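Putative lipoprotein YerB (Bacillus subtilis, PDB 2PSB) is a putative membrane-anchored lipoprotein of unknown function that interacts with PcrA, an interaction not essential for viability or repair of UV-induced lesions. Local coordinates at residues A[88-93]-A[110-115]. Numbering follows the deposited sequence.
Sequences YFVTLS and KKQLES
Gln112 and Leu113 meet Val90 where helices 87-94 and 107-114 pack on each other within the DUF3048 N-terminal region, two short helices joined through strand 99-102. The backbones come nearest at Val90 and Leu113, whose CA atoms are 7.9 Å apart, and no hydrogen bond crosses between them, so the contact rests on side-chain packing and buries 162 Å² counted over both sides. Along 110-115, Gln112 comes first, with its CB pointing toward the other helix; beyond CG the chain stays extended (chi2 160°), which carries the amide to the valine, and Gln112 OE1 ends 3.6 Å from Val90 CB. The same oxygen lies 3.9 Å from Val90 CG2, the two side chains sliding past each other in opposite directions. The contact buries OE1, and the model gives it no hydrogen-bond partner. Leu113 makes the apolar contact, its CD2 lying 3.8 Å from Val90 CG1. Val90 CG1 stands anti to the backbone N (chi1 174°), and this rotamer presents both methyls to the leucine, with CG2 4.0 Å from Leu113 CD1. Phe100 of strand 99-102 touches both Val90 and Leu113, so the strand between the two helices also packs on the pair. Ser115, the first residue to leave helical phi/psi, donates from OG to Lys111 O at 2.6 Å, approaching 39° out of the carbonyl plane.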
loop_
_atom_site.group_PDB
_atom_site.type_symbol
_atom_site.label_atom_id
_atom_site.label_comp_id
_atom_site.label_asym_id
_atom_site.label_seq_id
_atom_site.Cartn_x
_atom_site.Cartn_y
_atom_site.Cartn_z
ATOM N N TYR A 88 -0.757 11.413 4.516
ATOM C CA TYR A 88 0.356 10.513 4.261
ATOM C C TYR A 88 0.130 9.601 3.054
ATOM O O TYR A 88 1.087 9.211 2.395
ATOM C CB TYR A 88 0.718 9.681 5.507
ATOM C CG TYR A 88 -0.433 9.263 6.389
ATOM C CD1 TYR A 88 -0.912 10.112 7.395
ATOM C CD2 TYR A 88 -1.018 8.012 6.252
ATOM C CE1 TYR A 88 -1.936 9.714 8.244
ATOM C CE2 TYR A 88 -2.049 7.605 7.097
ATOM C CZ TYR A 88 -2.499 8.462 8.094
ATOM O OH TYR A 88 -3.501 8.069 8.958
ATOM N N PHE A 89 -1.121 9.265 2.755
ATOM C CA PHE A 89 -1.389 8.424 1.588
ATOM C C PHE A 89 -1.237 9.220 0.285
ATOM O O PHE A 89 -0.760 8.702 -0.726
ATOM C CB PHE A 89 -2.791 7.800 1.676
ATOM C CG PHE A 89 -2.880 6.660 2.652
ATOM C CD1 PHE A 89 -1.992 5.590 2.568
ATOM C CD2 PHE A 89 -3.849 6.651 3.656
ATOM C CE1 PHE A 89 -2.060 4.524 3.469
ATOM C CE2 PHE A 89 -3.931 5.596 4.561
ATOM C CZ PHE A 89 -3.031 4.527 4.465
ATOM N N VAL A 90 -1.639 10.483 0.306
ATOM C CA VAL A 90 -1.504 11.319 -0.881
ATOM C C VAL A 90 -0.017 11.424 -1.187
ATOM O O VAL A 90 0.412 11.269 -2.329
ATOM C CB VAL A 90 -2.067 12.739 -0.648
ATOM C CG1 VAL A 90 -1.777 13.614 -1.858
ATOM C CG2 VAL A 90 -3.558 12.674 -0.392
ATOM N N THR A 91 0.763 11.659 -0.142
ATOM C CA THR A 91 2.212 11.792 -0.253
ATOM C C THR A 91 2.863 10.513 -0.799
ATOM O O THR A 91 3.774 10.568 -1.622
ATOM C CB THR A 91 2.820 12.119 1.130
ATOM O OG1 THR A 91 2.195 13.299 1.653
ATOM C CG2 THR A 91 4.317 12.344 1.030
ATOM N N LEU A 92 2.388 9.368 -0.323
ATOM C CA LEU A 92 2.920 8.082 -0.747
ATOM C C LEU A 92 2.556 7.810 -2.203
ATOM O O LEU A 92 3.384 7.348 -2.981
ATOM C CB LEU A 92 2.372 6.971 0.158
ATOM C CG LEU A 92 2.825 7.041 1.622
ATOM C CD1 LEU A 92 2.024 6.056 2.465
ATOM C CD2 LEU A 92 4.309 6.747 1.698
ATOM N N SER A 93 1.314 8.103 -2.559
ATOM C CA SER A 93 0.849 7.906 -3.924
ATOM C C SER A 93 1.715 8.708 -4.883
ATOM O O SER A 93 2.116 8.211 -5.936
ATOM C CB SER A 93 -0.603 8.365 -4.059
ATOM O OG SER A 93 -1.067 8.165 -5.378
ATOM N N LYS A 110 -8.338 16.815 2.068
ATOM C CA LYS A 110 -9.225 17.545 1.172
ATOM C C LYS A 110 -8.519 18.752 0.578
ATOM O O LYS A 110 -8.409 18.880 -0.639
ATOM C CB LYS A 110 -10.477 18.012 1.916
ATOM C CG LYS A 110 -11.535 18.633 1.005
ATOM C CD LYS A 110 -12.304 19.746 1.702
ATOM C CE LYS A 110 -11.363 20.901 2.069
ATOM N NZ LYS A 110 -12.048 22.025 2.774
ATOM N N LYS A 111 -8.037 19.637 1.445
ATOM C CA LYS A 111 -7.356 20.849 1.005
ATOM C C LYS A 111 -6.160 20.506 0.135
ATOM O O LYS A 111 -5.914 21.143 -0.887
ATOM C CB LYS A 111 -6.884 21.669 2.211
ATOM C CG LYS A 111 -8.000 22.181 3.119
ATOM C CD LYS A 111 -8.883 23.223 2.423
ATOM C CE LYS A 111 -8.141 24.526 2.158
ATOM N NZ LYS A 111 -7.714 25.195 3.417
ATOM N N GLN A 112 -5.420 19.489 0.553
ATOM C CA GLN A 112 -4.237 19.046 -0.164
ATOM C C GLN A 112 -4.578 18.721 -1.613
ATOM O O GLN A 112 -3.982 19.266 -2.541
ATOM C CB GLN A 112 -3.655 17.815 0.539
ATOM C CG GLN A 112 -2.142 17.751 0.549
ATOM C CD GLN A 112 -1.619 16.824 1.630
ATOM O OE1 GLN A 112 -1.841 15.610 1.586
ATOM N NE2 GLN A 112 -0.923 17.395 2.614
ATOM N N LEU A 113 -5.551 17.840 -1.802
ATOM C CA LEU A 113 -5.966 17.432 -3.133
ATOM C C LEU A 113 -6.715 18.522 -3.906
ATOM O O LEU A 113 -6.659 18.567 -5.137
ATOM C CB LEU A 113 -6.820 16.172 -3.036
ATOM C CG LEU A 113 -6.030 14.945 -2.559
ATOM C CD1 LEU A 113 -6.983 13.817 -2.200
ATOM C CD2 LEU A 113 -5.049 14.513 -3.649
ATOM N N GLU A 114 -7.418 19.396 -3.196
ATOM C CA GLU A 114 -8.137 20.467 -3.866
ATOM C C GLU A 114 -7.146 21.567 -4.245
ATOM O O GLU A 114 -7.454 22.449 -5.036
ATOM C CB GLU A 114 -9.253 21.005 -2.968
ATOM C CG GLU A 114 -10.310 19.953 -2.648
ATOM C CD GLU A 114 -11.583 20.533 -2.044
ATOM O OE1 GLU A 114 -11.504 21.319 -1.075
ATOM O OE2 GLU A 114 -12.673 20.183 -2.538
ATOM N N SER A 115 -5.944 21.483 -3.689
ATOM C CA SER A 115 -4.882 22.438 -3.974
ATOM C C SER A 115 -4.036 21.939 -5.136
ATOM O O SER A 115 -3.007 22.527 -5.453
ATOM C CB SER A 115 -3.987 22.635 -2.746
ATOM O OG SER A 115 -4.701 23.244 -1.683
#